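OLD nuclease (Thermus scotoductus, PDB 6P74) degrades linear or supercoiled double-stranded DNA from 5' to 3' using divalent metal ions, nicks and linearizes circular DNA, and has DNA-stimulated ATPase activity. Local coordinates at residues Q6-R11 / A69-V74; D42-D47 / F90-K95; R372-E377 / V427-E432; Q387-L392 / E517-V522. All coordinates share one frame; numbering follows the deposited sequence.

Interaction 1: Q6-R11 / A69-V74; sequences QVKNFR and AIEITV
Gln6 and Thr73 lie side by side on one face of an antiparallel strand pair, their side chains pointing the same way. Gln6 OE1 rests 3.6 Å from Thr73 CG2, but this is contact with a methyl group; the hydrogen bond of that oxygen goes to His75 NE2, two residues beyond Thr73 on the same strand. The same face carries Lys8 and Glu71. Lys8 CB stands 4.0 Å from Glu71 CB. The charged ends diverge, with Lys8 NZ 5.5 Å from Glu71 OE1, so no salt bridge joins them.

The face of Val7 and Ile72 is apolar. Val7 CG1 meets Ile72 CG1 at 4.2 Å. Beyond the corner at Asn9, Phe10, with CG anti to its backbone N (chi1 177°), presents one ring face to Ile72 CD1, which sits toward the rim, 4.2 Å from Phe10 CG, while Arg11 CD lies over the opposite face. Ile70 CG2 touches Phe10 CB and ring carbon CD1, approaching the ring obliquely.

Asn9 closes the end of the pair. Its ND2 donates to Ala69 O at 3.0 Å, almost straight at 162°; the acceptor lies in the Asn9 amide plane, whereas the donor stands 40° above the Ala69 carbonyl plane. Between the strands, whose axes approach to 4.7 Å, Gln6–Thr73 and Lys8–Glu71 are hydrogen-bonded pairs and Val7–Ile72 is a non-hydrogen-bonded pair. Asn9 and Phe10 together face Leu13 in a G1 beta bulge. Phe10 and Ile72 also pack on helix 34-45, an arrangement that fits the antiparallel beta subdomain flanking the nucleotide-binding core of ABC-type ATPases.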
# COMPACT_ATOMS: atom_id res chain seq x y z
N GLN A 6 17.19 9.46 -8.31
CA GLN A 6 16.85 10.77 -7.77
C GLN A 6 15.35 10.83 -7.55
O GLN A 6 14.57 10.43 -8.43
CB GLN A 6 17.29 11.90 -8.68
CG GLN A 6 18.79 12.06 -8.73
CD GLN A 6 19.26 12.81 -9.97
OE1 GLN A 6 19.07 12.37 -11.11
NE2 GLN A 6 19.89 13.96 -9.75
N VAL A 7 14.94 11.29 -6.37
CA VAL A 7 13.52 11.37 -6.04
C VAL A 7 13.25 12.74 -5.44
O VAL A 7 13.95 13.17 -4.52
CB VAL A 7 13.11 10.25 -5.07
CG1 VAL A 7 11.62 10.31 -4.81
CG2 VAL A 7 13.48 8.90 -5.65
N LYS A 8 12.23 13.41 -5.96
CA LYS A 8 11.84 14.72 -5.45
C LYS A 8 10.34 14.72 -5.23
O LYS A 8 9.57 14.50 -6.17
CB LYS A 8 12.24 15.84 -6.42
CG LYS A 8 13.72 15.93 -6.71
CD LYS A 8 14.06 17.20 -7.48
CE LYS A 8 15.57 17.43 -7.55
NZ LYS A 8 15.94 18.88 -7.60
N ASN A 9 9.93 14.95 -3.98
CA ASN A 9 8.54 15.24 -3.64
C ASN A 9 7.64 14.00 -3.68
O ASN A 9 6.41 14.13 -3.79
CB ASN A 9 7.98 16.33 -4.56
CG ASN A 9 8.67 17.66 -4.36
OD1 ASN A 9 8.93 18.08 -3.23
ND2 ASN A 9 8.99 18.34 -5.46
N PHE A 10 8.21 12.80 -3.54
CA PHE A 10 7.44 11.56 -3.61
C PHE A 10 7.28 10.99 -2.19
O PHE A 10 8.25 10.51 -1.59
CB PHE A 10 8.12 10.56 -4.55
CG PHE A 10 7.42 9.24 -4.60
CD1 PHE A 10 6.11 9.15 -5.05
CD2 PHE A 10 8.07 8.08 -4.19
CE1 PHE A 10 5.46 7.94 -5.09
CE2 PHE A 10 7.43 6.86 -4.23
CZ PHE A 10 6.12 6.79 -4.68
N ARG A 11 6.05 11.04 -1.67
CA ARG A 11 5.75 10.62 -0.30
C ARG A 11 6.67 11.31 0.70
O ARG A 11 6.69 12.54 0.77
CB ARG A 11 5.82 9.09 -0.20
CG ARG A 11 4.64 8.42 -0.89
CD ARG A 11 4.83 6.93 -1.12
NE ARG A 11 3.93 6.42 -2.16
CZ ARG A 11 3.74 5.13 -2.44
NH1 ARG A 11 4.39 4.19 -1.74
NH2 ARG A 11 2.91 4.77 -3.40
N ALA A 69 5.84 19.06 -7.89
CA ALA A 69 5.90 18.00 -8.89
C ALA A 69 6.69 16.82 -8.33
O ALA A 69 7.82 16.99 -7.86
CB ALA A 69 6.53 18.50 -10.18
N ILE A 70 6.09 15.63 -8.39
CA ILE A 70 6.84 14.41 -8.15
C ILE A 70 7.81 14.17 -9.31
O ILE A 70 7.44 14.28 -10.48
CB ILE A 70 5.87 13.23 -7.98
CG1 ILE A 70 5.04 13.43 -6.71
CG2 ILE A 70 6.64 11.91 -7.96
CD1 ILE A 70 3.82 12.51 -6.60
N GLU A 71 9.06 13.83 -8.97
CA GLU A 71 10.10 13.59 -9.97
C GLU A 71 10.93 12.38 -9.53
O GLU A 71 11.59 12.43 -8.49
CB GLU A 71 11.02 14.81 -10.11
CG GLU A 71 10.82 15.65 -11.32
CD GLU A 71 11.92 16.68 -11.46
OE1 GLU A 71 11.74 17.83 -10.99
OE2 GLU A 71 12.99 16.33 -12.00
N ILE A 72 10.93 11.32 -10.34
CA ILE A 72 11.80 10.18 -10.09
C ILE A 72 12.67 9.96 -11.32
O ILE A 72 12.16 9.71 -12.41
CB ILE A 72 11.00 8.92 -9.75
CG1 ILE A 72 10.08 9.19 -8.56
CG2 ILE A 72 11.94 7.80 -9.41
CD1 ILE A 72 8.96 8.21 -8.42
N THR A 73 13.99 10.02 -11.13
CA THR A 73 14.95 9.83 -12.21
C THR A 73 15.79 8.59 -11.91
O THR A 73 16.44 8.51 -10.86
CB THR A 73 15.85 11.07 -12.36
OG1 THR A 73 15.04 12.23 -12.58
CG2 THR A 73 16.80 10.90 -13.53
N VAL A 74 15.81 7.63 -12.84
CA VAL A 74 16.64 6.44 -12.69
C VAL A 74 17.69 6.44 -13.79
O VAL A 74 17.36 6.52 -14.98
CB VAL A 74 15.81 5.15 -12.74
CG1 VAL A 74 16.68 3.99 -12.34
CG2 VAL A 74 14.61 5.27 -11.83

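Interaction 2: D42-D47 / F90-K95; sequences DLVLGD and FRLTCK
Val44 and Leu92 mark the closest backbone approach, their CA atoms 6.6 Å apart, where the last turn of helix 34-45 meets strand 85-97. The helix ends here: Gly46 N still bonds to Asp42 O at 2.7 Å, but Gly46 is the first residue to leave helical backbone angles. No hydrogen bond crosses between the segments, and the 210 Å² buried is apolar packing. Val44 straddles two strand residues. Its CG1, anti to the backbone N (chi1 -173°), lies 4.0 Å from Phe90 CB, and its CG2 lies 4.0 Å from Leu92 CB as the two side chains slide past each other in opposite directions. The helix begins at Lys34 and Thr35, which probably bind ATP together with Gly31, Ala32 and Gly33, so this contact seats the P-loop helix of the ATPase on the neighbouring antiparallel sheet. Leu45 crosses Phe90 at about a right angle and approaches the ring from its edge, in plane, with Leu45 CD2 3.7 Å from Phe90 CD2. Phe76 makes an edge-to-face contact with the same ring. Further along the strand, Leu92 CD2 touches Leu43 CB at 4.2 Å, and Pro50 also packs against Leu92. Val44 O accepts a hydrogen bond from Arg130 NE.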
# COMPACT_ATOMS: atom_id res chain seq x y z
N ASP A 42 10.38 0.96 -8.56
CA ASP A 42 9.39 0.10 -9.19
C ASP A 42 8.38 0.87 -10.03
O ASP A 42 7.86 0.32 -11.00
CB ASP A 42 8.66 -0.70 -8.13
CG ASP A 42 7.86 -1.82 -8.73
OD1 ASP A 42 8.49 -2.72 -9.31
OD2 ASP A 42 6.61 -1.79 -8.64
N LEU A 43 8.07 2.11 -9.65
CA LEU A 43 7.16 2.95 -10.43
C LEU A 43 7.67 3.15 -11.84
O LEU A 43 6.90 3.12 -12.80
CB LEU A 43 7.01 4.31 -9.75
CG LEU A 43 5.78 4.49 -8.88
CD1 LEU A 43 5.75 5.89 -8.29
CD2 LEU A 43 4.60 4.25 -9.77
N VAL A 44 8.98 3.39 -11.97
CA VAL A 44 9.56 3.68 -13.27
C VAL A 44 9.85 2.41 -14.05
O VAL A 44 9.66 2.36 -15.28
CB VAL A 44 10.83 4.52 -13.07
CG1 VAL A 44 11.38 4.98 -14.42
CG2 VAL A 44 10.53 5.68 -12.17
N LEU A 45 10.29 1.35 -13.36
CA LEU A 45 10.88 0.18 -14.01
C LEU A 45 10.20 -1.13 -13.67
O LEU A 45 10.68 -2.18 -14.11
CB LEU A 45 12.37 0.09 -13.68
CG LEU A 45 13.19 1.29 -14.14
CD1 LEU A 45 14.62 1.16 -13.66
CD2 LEU A 45 13.11 1.46 -15.69
N GLY A 46 9.12 -1.11 -12.90
CA GLY A 46 8.35 -2.30 -12.63
C GLY A 46 7.57 -2.71 -13.86
O GLY A 46 7.70 -2.12 -14.94
N ASP A 47 6.73 -3.73 -13.71
CA ASP A 47 6.10 -4.31 -14.88
C ASP A 47 4.75 -3.66 -15.23
O ASP A 47 4.01 -4.21 -16.05
CB ASP A 47 5.95 -5.83 -14.71
CG ASP A 47 5.47 -6.22 -13.34
OD1 ASP A 47 4.96 -5.33 -12.63
OD2 ASP A 47 5.63 -7.40 -12.97
N PHE A 90 15.83 7.56 -17.27
CA PHE A 90 14.43 7.89 -17.43
C PHE A 90 14.02 8.83 -16.31
O PHE A 90 14.49 8.68 -15.18
CB PHE A 90 13.56 6.64 -17.38
CG PHE A 90 13.93 5.60 -18.38
CD1 PHE A 90 14.40 5.96 -19.64
CD2 PHE A 90 13.77 4.26 -18.08
CE1 PHE A 90 14.72 5.00 -20.58
CE2 PHE A 90 14.09 3.28 -19.02
CZ PHE A 90 14.57 3.65 -20.26
N ARG A 91 13.16 9.80 -16.62
CA ARG A 91 12.64 10.73 -15.61
C ARG A 91 11.12 10.69 -15.63
O ARG A 91 10.50 11.05 -16.63
CB ARG A 91 13.12 12.17 -15.84
CG ARG A 91 12.65 13.08 -14.72
CD ARG A 91 12.59 14.53 -15.11
NE ARG A 91 13.92 15.09 -15.32
CZ ARG A 91 14.28 15.74 -16.42
NH1 ARG A 91 13.40 15.92 -17.41
NH2 ARG A 91 15.51 16.22 -16.54
N LEU A 92 10.54 10.26 -14.51
CA LEU A 92 9.09 10.15 -14.37
C LEU A 92 8.61 11.35 -13.57
O LEU A 92 9.06 11.58 -12.44
CB LEU A 92 8.69 8.84 -13.68
CG LEU A 92 7.18 8.60 -13.51
CD1 LEU A 92 6.50 8.50 -14.84
CD2 LEU A 92 6.92 7.32 -12.70
N THR A 93 7.71 12.14 -14.16
CA THR A 93 7.17 13.32 -13.51
C THR A 93 5.67 13.15 -13.35
O THR A 93 5.00 12.63 -14.25
CB THR A 93 7.47 14.60 -14.31
OG1 THR A 93 8.87 14.70 -14.58
CG2 THR A 93 7.03 15.82 -13.53
N CYS A 94 5.15 13.57 -12.20
CA CYS A 94 3.71 13.66 -11.99
C CYS A 94 3.41 15.00 -11.35
O CYS A 94 3.81 15.24 -10.21
CB CYS A 94 3.19 12.51 -11.13
SG CYS A 94 1.40 12.60 -10.85
N LYS A 95 2.71 15.86 -12.08
CA LYS A 95 2.41 17.21 -11.62
C LYS A 95 1.05 17.61 -12.15
O LYS A 95 0.32 16.80 -12.73
CB LYS A 95 3.50 18.19 -12.07
CG LYS A 95 3.59 18.35 -13.58
CD LYS A 95 4.78 19.20 -13.98
CE LYS A 95 5.04 19.09 -15.47
NZ LYS A 95 6.18 19.95 -15.89

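Interaction 3: R372-E377 / V427-E432; sequences RALLVE and VVVHDE. With SM (samarium (III) ion), chain O.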
# COMPACT_ATOMS: atom_id res chain seq x y z
N ARG A 372 23.12 4.56 18.38
CA ARG A 372 24.47 4.94 18.78
C ARG A 372 25.28 3.68 19.04
O ARG A 372 24.73 2.63 19.40
CB ARG A 372 24.45 5.82 20.04
CG ARG A 372 24.51 7.31 19.75
CD ARG A 372 23.36 8.04 20.39
NE ARG A 372 23.30 7.75 21.81
CZ ARG A 372 22.44 8.33 22.64
NH1 ARG A 372 21.58 9.23 22.19
NH2 ARG A 372 22.45 8.00 23.93
N ALA A 373 26.60 3.78 18.86
CA ALA A 373 27.48 2.63 19.04
C ALA A 373 28.63 2.98 19.98
O ALA A 373 29.25 4.04 19.86
CB ALA A 373 28.06 2.15 17.70
N LEU A 374 28.92 2.06 20.91
CA LEU A 374 30.16 2.06 21.68
C LEU A 374 31.09 1.02 21.06
O LEU A 374 30.76 -0.17 21.02
CB LEU A 374 29.90 1.76 23.16
CG LEU A 374 31.15 1.66 24.06
CD1 LEU A 374 31.89 3.01 24.21
CD2 LEU A 374 30.80 1.13 25.43
N LEU A 375 32.23 1.48 20.55
CA LEU A 375 33.20 0.62 19.87
C LEU A 375 34.30 0.23 20.85
O LEU A 375 34.98 1.12 21.38
CB LEU A 375 33.80 1.35 18.66
CG LEU A 375 32.73 1.99 17.78
CD1 LEU A 375 33.32 2.57 16.48
CD2 LEU A 375 31.62 0.94 17.45
N VAL A 376 34.49 -1.08 21.10
CA VAL A 376 35.57 -1.57 21.96
C VAL A 376 36.40 -2.60 21.20
O VAL A 376 36.02 -3.09 20.12
CB VAL A 376 35.04 -2.16 23.30
CG1 VAL A 376 34.08 -1.21 23.97
CG2 VAL A 376 34.38 -3.51 23.08
N GLU A 377 37.58 -2.91 21.77
CA GLU A 377 38.54 -3.78 21.08
C GLU A 377 38.05 -5.22 20.98
O GLU A 377 38.18 -5.85 19.93
CB GLU A 377 39.88 -3.78 21.78
CG GLU A 377 40.62 -2.47 21.72
CD GLU A 377 41.86 -2.49 22.60
OE1 GLU A 377 42.85 -3.13 22.21
OE2 GLU A 377 41.83 -1.90 23.70
N VAL A 427 31.04 6.18 20.24
CA VAL A 427 32.16 6.44 21.14
C VAL A 427 33.14 5.27 21.02
O VAL A 427 32.73 4.11 20.88
CB VAL A 427 31.67 6.65 22.59
CG1 VAL A 427 32.83 6.76 23.57
CG2 VAL A 427 30.77 7.89 22.69
N VAL A 428 34.43 5.57 21.04
CA VAL A 428 35.49 4.56 21.07
C VAL A 428 36.10 4.51 22.48
O VAL A 428 36.43 5.55 23.06
CB VAL A 428 36.58 4.87 20.04
CG1 VAL A 428 37.60 3.76 20.06
CG2 VAL A 428 36.01 5.05 18.63
N VAL A 429 36.29 3.29 23.00
CA VAL A 429 37.19 3.08 24.14
C VAL A 429 38.19 2.01 23.74
O VAL A 429 37.80 0.96 23.22
CB VAL A 429 36.47 2.62 25.43
CG1 VAL A 429 37.23 3.09 26.65
CG2 VAL A 429 35.02 3.05 25.45
N HIS A 430 39.46 2.24 24.04
CA HIS A 430 40.46 1.20 23.86
C HIS A 430 41.60 1.39 24.86
O HIS A 430 41.75 2.45 25.48
CB HIS A 430 40.97 1.20 22.42
CG HIS A 430 41.76 2.42 22.08
ND1 HIS A 430 43.09 2.55 22.41
CD2 HIS A 430 41.41 3.57 21.46
CE1 HIS A 430 43.53 3.72 21.99
NE2 HIS A 430 42.53 4.36 21.41
N ASP A 431 42.42 0.36 24.98
CA ASP A 431 43.60 0.42 25.85
C ASP A 431 44.73 1.18 25.17
O ASP A 431 44.86 1.18 23.95
CB ASP A 431 44.08 -0.99 26.22
CG ASP A 431 43.13 -1.71 27.20
OD1 ASP A 431 42.28 -1.02 27.79
OD2 ASP A 431 43.21 -2.96 27.36
N GLU A 432 45.58 1.81 25.99
CA GLU A 432 46.78 2.42 25.45
C GLU A 432 47.79 1.36 25.02
O GLU A 432 48.31 1.40 23.90
CB GLU A 432 47.40 3.36 26.47
CG GLU A 432 48.61 4.16 25.98
CD GLU A 432 49.36 4.81 27.15
OE1 GLU A 432 49.03 4.47 28.30
OE2 GLU A 432 50.28 5.64 26.95
SM SM O . 43.29 -5.20 26.63
O HOH W 1 38.21 -1.76 24.18
O HOH W 2 45.80 -4.67 26.99
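Glu377 OE2 accepts the backbone N-H of Asp431 at an N-to-OE2 distance of 2.7 Å, almost straight at 175°; the donor comes in on the syn side, 35° out of the carboxylate plane. This ties the residue after one strand to the end of the neighbouring strand in the sheet. Asp431 in turn binds the samarium ion, with OD2 2.4 Å from the metal, and a water and Glu480 are also ligands. Its other oxygen, OD1, is held by Leu479 N, which leaves Asp431 OD2 directed at the ion and 4.1 Å from Glu377 OE2. A second water bridges the strands where they part, accepting from Glu377 N at 2.7 Å and donating to Val429 O at 2.9 Å.

Next to this site, His430 has CG between its backbone N and carbonyl carbon (chi1 67°), and ND1 donates to Asp431 O at 2.7 Å. Behind it the parallel strands pair through Val427 N to Ala373 O, Leu375 N to Val427 O and Val429 N to Leu375 O.

Packing occupies both faces. Leu374 CD1 presses on Val429 CG2 at 3.4 Å, tighter than ordinary van der Waals contact, on the face met by helix 513-523. Leu375 CD1 lies 4.2 Å from Val428 CG2 on the face met by helix 409-422. These are the two central strands of a four-stranded parallel sheet, and acidic residues at their C-terminal ends, Glu377 and Asp431 followed by Asp433, are the hallmark of the Toprim metal site; Glu377 and Asp431 probably share one divalent cation in catalysis.

Interaction 4: Q387-L392 / E517-V522; sequences QLFNQL and EAIRQV
Ile519 stands over the ring of Phe389, its CG2 methyl 3.9 Å from the ring centroid and only 4° off the ring normal, a CH-pi contact centred on the face. That methyl is anti to the Ile519 backbone N, and it also meets Leu392 CD1 at 3.6 Å, so one branch is shared between an aromatic face and a leucine tip. The other branch serves a third residue: with CG1 anti to the carbonyl carbon (chi1 -72°), the chain continues to CD1, which lies 3.6 Å from Leu388 CB, the two side chains crossing at about a right angle. Leu388, Phe389 and Leu392 thus all pack against a single isoleucine.

At the margins the approach differs. Val522 crosses Phe389 at about a right angle and touches the ring obliquely, CG1 to Phe389 CZ at 4.0 Å. Leu392 reaches Arg520 instead with CD2, which sits over one face of the guanidinium, toward the rim, 3.4 Å from Arg520 NH2. Contact over the face leaves the N-H groups directed elsewhere, and Arg520 NH2 donates to Val505 O.

The helix axes approach to 10.3 Å at a crossing of -67°, and no hydrogen bond links the two segments, so apolar packing carries the join. Helix 513-523 is sandwiched in this part of the Toprim domain: Ile519 meets helix 379-391, while Ala518 and Val522 rest on Val427 of strand 426-431, Ala518 also meets Phe473 of strand 472-475, and Val522 O receives Arg372 NH2 at the start of strand 372-376.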
# COMPACT_ATOMS: atom_id res chain seq x y z
N GLN A 387 28.50 -4.91 31.70
CA GLN A 387 28.32 -4.92 33.14
C GLN A 387 28.29 -3.49 33.69
O GLN A 387 27.51 -3.18 34.60
CB GLN A 387 29.42 -5.75 33.80
CG GLN A 387 29.45 -5.65 35.31
CD GLN A 387 28.19 -6.22 35.94
OE1 GLN A 387 27.58 -7.15 35.40
NE2 GLN A 387 27.77 -5.66 37.08
N LEU A 388 29.08 -2.58 33.12
CA LEU A 388 29.02 -1.19 33.60
C LEU A 388 27.70 -0.54 33.21
O LEU A 388 27.10 0.18 34.03
CB LEU A 388 30.20 -0.38 33.09
CG LEU A 388 31.48 -0.66 33.87
CD1 LEU A 388 32.71 -0.15 33.16
CD2 LEU A 388 31.36 -0.07 35.29
N PHE A 389 27.22 -0.77 31.99
CA PHE A 389 25.88 -0.34 31.63
C PHE A 389 24.90 -0.75 32.71
O PHE A 389 24.08 0.05 33.18
CB PHE A 389 25.43 -0.93 30.30
CG PHE A 389 25.83 -0.13 29.08
CD1 PHE A 389 25.02 0.89 28.61
CD2 PHE A 389 26.99 -0.43 28.38
CE1 PHE A 389 25.36 1.60 27.48
CE2 PHE A 389 27.34 0.28 27.24
CZ PHE A 389 26.53 1.29 26.79
N ASN A 390 24.97 -2.02 33.12
CA ASN A 390 24.03 -2.54 34.11
C ASN A 390 24.19 -1.82 35.45
O ASN A 390 23.21 -1.56 36.15
CB ASN A 390 24.25 -4.05 34.24
CG ASN A 390 23.21 -4.72 35.11
OD1 ASN A 390 22.05 -4.84 34.73
ND2 ASN A 390 23.63 -5.18 36.29
N GLN A 391 25.42 -1.47 35.82
CA GLN A 391 25.64 -0.75 37.07
C GLN A 391 25.26 0.71 36.97
O GLN A 391 24.97 1.34 37.99
CB GLN A 391 27.10 -0.89 37.51
CG GLN A 391 27.39 -2.27 38.08
CD GLN A 391 28.84 -2.44 38.50
OE1 GLN A 391 29.54 -3.30 37.97
NE2 GLN A 391 29.28 -1.64 39.48
N LEU A 392 25.25 1.27 35.77
CA LEU A 392 24.79 2.63 35.57
C LEU A 392 23.28 2.68 35.39
O LEU A 392 22.72 3.76 35.24
CB LEU A 392 25.51 3.26 34.37
CG LEU A 392 27.01 3.47 34.63
CD1 LEU A 392 27.77 3.76 33.36
CD2 LEU A 392 27.23 4.60 35.64
N GLU A 517 33.51 6.80 31.80
CA GLU A 517 33.11 8.03 31.13
C GLU A 517 32.76 7.79 29.67
O GLU A 517 31.81 8.41 29.15
CB GLU A 517 34.20 9.09 31.29
CG GLU A 517 33.75 10.22 32.21
CD GLU A 517 32.33 10.69 31.87
OE1 GLU A 517 31.49 10.72 32.81
OE2 GLU A 517 32.06 11.05 30.69
N ALA A 518 33.46 6.88 28.98
CA ALA A 518 33.04 6.51 27.63
C ALA A 518 31.59 6.05 27.62
O ALA A 518 30.80 6.45 26.74
CB ALA A 518 33.94 5.41 27.07
N ILE A 519 31.20 5.21 28.60
CA ILE A 519 29.84 4.69 28.64
C ILE A 519 28.84 5.80 28.96
O ILE A 519 27.74 5.85 28.39
CB ILE A 519 29.75 3.51 29.63
CG1 ILE A 519 30.45 2.29 29.02
CG2 ILE A 519 28.29 3.13 29.90
CD1 ILE A 519 31.02 1.36 30.02
N ARG A 520 29.22 6.72 29.85
CA ARG A 520 28.36 7.87 30.14
C ARG A 520 28.17 8.76 28.91
O ARG A 520 27.09 9.29 28.69
CB ARG A 520 28.93 8.69 31.31
CG ARG A 520 28.87 8.02 32.66
CD ARG A 520 29.26 8.99 33.77
NE ARG A 520 29.37 8.31 35.05
CZ ARG A 520 28.35 8.06 35.84
NH1 ARG A 520 27.14 8.46 35.50
NH2 ARG A 520 28.54 7.41 36.98
N GLN A 521 29.22 8.94 28.10
CA GLN A 521 29.07 9.78 26.91
C GLN A 521 28.16 9.11 25.87
O GLN A 521 27.27 9.76 25.30
CB GLN A 521 30.44 10.10 26.30
CG GLN A 521 30.35 10.96 24.99
CD GLN A 521 31.67 11.70 24.68
OE1 GLN A 521 32.21 12.40 25.54
NE2 GLN A 521 32.18 11.54 23.47
N VAL A 522 28.38 7.82 25.60
CA VAL A 522 27.55 7.18 24.58
C VAL A 522 26.10 7.08 25.03
O VAL A 522 25.20 6.98 24.19
CB VAL A 522 28.09 5.78 24.20
CG1 VAL A 522 27.64 4.75 25.24
CG2 VAL A 522 27.61 5.37 22.75

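In the fold
From the N terminus, interaction 1 joins strand 2-10 to strand 70-76, closing a loop that includes helix 34-45. Interaction 2 starts from that helix and ends on strand 85-97, so the two contacts cross along the chain; they meet at adjacent strands of one antiparallel sheet, Ile72 O lying 2.7 Å from Leu92 N. Both precede interactions 3 and 4, whose centres lie 40 to 49 Å away in the Toprim domain. There the segments cross again: 372-377 pairs with 427-432, while 387-392, lying between them in sequence, packs on the C-terminal helix segment 517-522. Val429 CG2 packs on Ala518 CB, joining that helix layer to the metal-bearing sheet.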